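Local coordinates for putative cytoplasmic protein (Salmonella enterica subsp. enterica serovar Typhimurium, PDB 4IQN) that is of unknown function, a putative cytoplasmic protein belonging to a family defined by a domain of unknown function (DUF5066), at residues P26-I32 with L59-R63. Numbering follows the deposited sequence.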
loop_
_atom_site.group_PDB
_atom_site.type_symbol
_atom_site.label_atom_id
_atom_site.label_comp_id
_atom_site.label_asym_id
_atom_site.label_seq_id
_atom_site.Cartn_x
_atom_site.Cartn_y
_atom_site.Cartn_z
ATOM N N PRO A 26 -3.797 15.197 -13.512
ATOM C CA PRO A 26 -2.588 14.406 -13.720
ATOM C C PRO A 26 -1.363 15.137 -13.257
ATOM O O PRO A 26 -1.323 16.381 -13.340
ATOM C CB PRO A 26 -2.524 14.260 -15.246
ATOM C CG PRO A 26 -3.263 15.417 -15.750
ATOM C CD PRO A 26 -4.389 15.619 -14.783
HETATM N N MSE A 27 -0.378 14.372 -12.785
HETATM C CA MSE A 27 0.976 14.887 -12.591
HETATM C C MSE A 27 1.597 14.865 -13.942
HETATM O O MSE A 27 1.263 13.997 -14.751
HETATM C CB MSE A 27 1.797 14.014 -11.636
HETATM C CG MSE A 27 1.377 14.344 -10.230
HETATM SE SE MSE A 27 2.504 13.538 -8.841
HETATM C CE MSE A 27 4.242 13.144 -9.635
ATOM N N SER A 28 2.502 15.805 -14.228
ATOM C CA SER A 28 3.197 15.764 -15.514
ATOM C C SER A 28 4.258 14.637 -15.495
ATOM O O SER A 28 4.656 14.140 -14.429
ATOM C CB SER A 28 3.878 17.094 -15.824
ATOM O OG SER A 28 4.867 17.344 -14.841
ATOM N N ALA A 29 4.679 14.246 -16.686
ATOM C CA ALA A 29 5.782 13.292 -16.893
ATOM C C ALA A 29 7.034 13.685 -16.125
ATOM O O ALA A 29 7.697 12.832 -15.524
ATOM C CB ALA A 29 6.105 13.187 -18.376
ATOM N N GLU A 30 7.367 14.975 -16.184
ATOM C CA GLU A 30 8.560 15.501 -15.517
ATOM C C GLU A 30 8.483 15.283 -14.004
ATOM O O GLU A 30 9.417 14.749 -13.418
ATOM C CB GLU A 30 8.736 16.986 -15.863
ATOM C CG GLU A 30 10.095 17.570 -15.592
ATOM C CD GLU A 30 10.423 18.725 -16.560
ATOM O OE1 GLU A 30 9.565 19.063 -17.410
ATOM O OE2 GLU A 30 11.536 19.294 -16.478
ATOM N N GLU A 31 7.353 15.662 -13.391
ATOM C CA GLU A 31 7.133 15.476 -11.953
ATOM C C GLU A 31 7.220 13.981 -11.578
ATOM O O GLU A 31 7.853 13.590 -10.579
ATOM C CB GLU A 31 5.744 15.979 -11.566
ATOM C CG GLU A 31 5.544 17.476 -11.688
ATOM C CD GLU A 31 4.131 17.922 -11.303
ATOM O OE1 GLU A 31 3.981 18.552 -10.237
ATOM O OE2 GLU A 31 3.162 17.647 -12.038
ATOM N N ILE A 32 6.575 13.144 -12.380
ATOM C CA ILE A 32 6.555 11.705 -12.122
ATOM C C ILE A 32 7.957 11.134 -12.226
ATOM O O ILE A 32 8.333 10.322 -11.412
ATOM C CB ILE A 32 5.543 10.995 -13.034
ATOM C CG1 ILE A 32 4.148 11.459 -12.618
ATOM C CG2 ILE A 32 5.620 9.500 -12.874
ATOM C CD1 ILE A 32 3.073 11.188 -13.625
ATOM N N LEU A 59 -0.655 8.194 -11.134
ATOM C CA LEU A 59 -0.318 9.610 -10.936
ATOM C C LEU A 59 -0.299 10.393 -12.237
ATOM O O LEU A 59 -0.649 11.572 -12.279
ATOM C CB LEU A 59 1.027 9.743 -10.255
ATOM C CG LEU A 59 1.003 9.324 -8.788
ATOM C CD1 LEU A 59 2.440 9.158 -8.346
ATOM C CD2 LEU A 59 0.233 10.295 -7.909
ATOM N N ALA A 60 0.092 9.722 -13.302
ATOM C CA ALA A 60 0.080 10.332 -14.618
ATOM C C ALA A 60 -1.330 10.569 -15.162
ATOM O O ALA A 60 -1.504 11.333 -16.108
ATOM C CB ALA A 60 0.896 9.507 -15.600
ATOM N N TYR A 61 -2.336 9.922 -14.574
ATOM C CA TYR A 61 -3.684 10.031 -15.097
ATOM C C TYR A 61 -4.483 11.033 -14.245
ATOM O O TYR A 61 -5.031 12.019 -14.759
ATOM C CB TYR A 61 -4.368 8.648 -15.210
ATOM C CG TYR A 61 -5.864 8.800 -15.280
ATOM C CD1 TYR A 61 -6.437 9.590 -16.264
ATOM C CD2 TYR A 61 -6.694 8.220 -14.334
ATOM C CE1 TYR A 61 -7.798 9.804 -16.306
ATOM C CE2 TYR A 61 -8.063 8.430 -14.362
ATOM C CZ TYR A 61 -8.599 9.217 -15.365
ATOM O OH TYR A 61 -9.927 9.444 -15.424
ATOM N N ASP A 62 -4.507 10.816 -12.939
ATOM C CA ASP A 62 -5.281 11.651 -12.051
ATOM C C ASP A 62 -4.851 11.392 -10.620
ATOM O O ASP A 62 -5.197 10.357 -10.026
ATOM C CB ASP A 62 -6.764 11.336 -12.251
ATOM C CG ASP A 62 -7.681 12.160 -11.371
ATOM O OD1 ASP A 62 -7.215 13.110 -10.668
ATOM O OD2 ASP A 62 -8.905 11.840 -11.384
ATOM N N ARG A 63 -4.147 12.360 -10.038
ATOM C CA ARG A 63 -3.647 12.203 -8.682
ATOM C C ARG A 63 -4.787 12.193 -7.668
ATOM O O ARG A 63 -4.562 11.858 -6.494
ATOM C CB ARG A 63 -2.623 13.289 -8.353
ATOM C CG ARG A 63 -3.225 14.570 -7.885
ATOM C CD ARG A 63 -2.182 15.677 -7.803
ATOM N NE ARG A 63 -1.762 16.118 -9.123
ATOM C CZ ARG A 63 -0.849 17.062 -9.313
ATOM N NH1 ARG A 63 -0.279 17.648 -8.271
ATOM N NH2 ARG A 63 -0.514 17.427 -10.530
HETATM O O HOH W 1 0.605 12.971 -16.965
#
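Two direct hydrogen bonds tie the lead-in of helix 29-34 to the loop segment 59-63. Met27 N donates to Leu59 O (2.9 Å, 170° at the hydrogen), and Arg63 NH2 reaches Pro26 O (3.1 Å, 161°), so both ends of the single Pro26-Met27 peptide group are held, its NH by the Leu59 carbonyl and its C=O by the Arg63 guanidinium. Pro26 O lies at the guanidinium edge, whereas Met27 CG covers one face, 3.6 Å from Arg63 NH2. Arg63 NE bonds Thr25 O, extending this grip one residue back. A water donates to both Met27 O (2.5 Å) and Ala60 O (2.8 Å), adding an indirect link. The one charge pair is stretched: Glu31 OE2 lies 4.0 Å from Arg63 NH2, a long salt bridge. That carboxylate also accepts from Ser28 N (2.9 Å), while Ser28 OG receives a weak bond from Glu31 N (3.3 Å); this reciprocal pair is a capping box, with Ser28 as N-cap. Apolar side chains also meet: Ile32 CD1 packs against Ala60 CB (3.4 Å), and selenomethionine Met27 places SE 4.1 Å from Leu59 CD2. Leu35 touches both Met27 and Leu59.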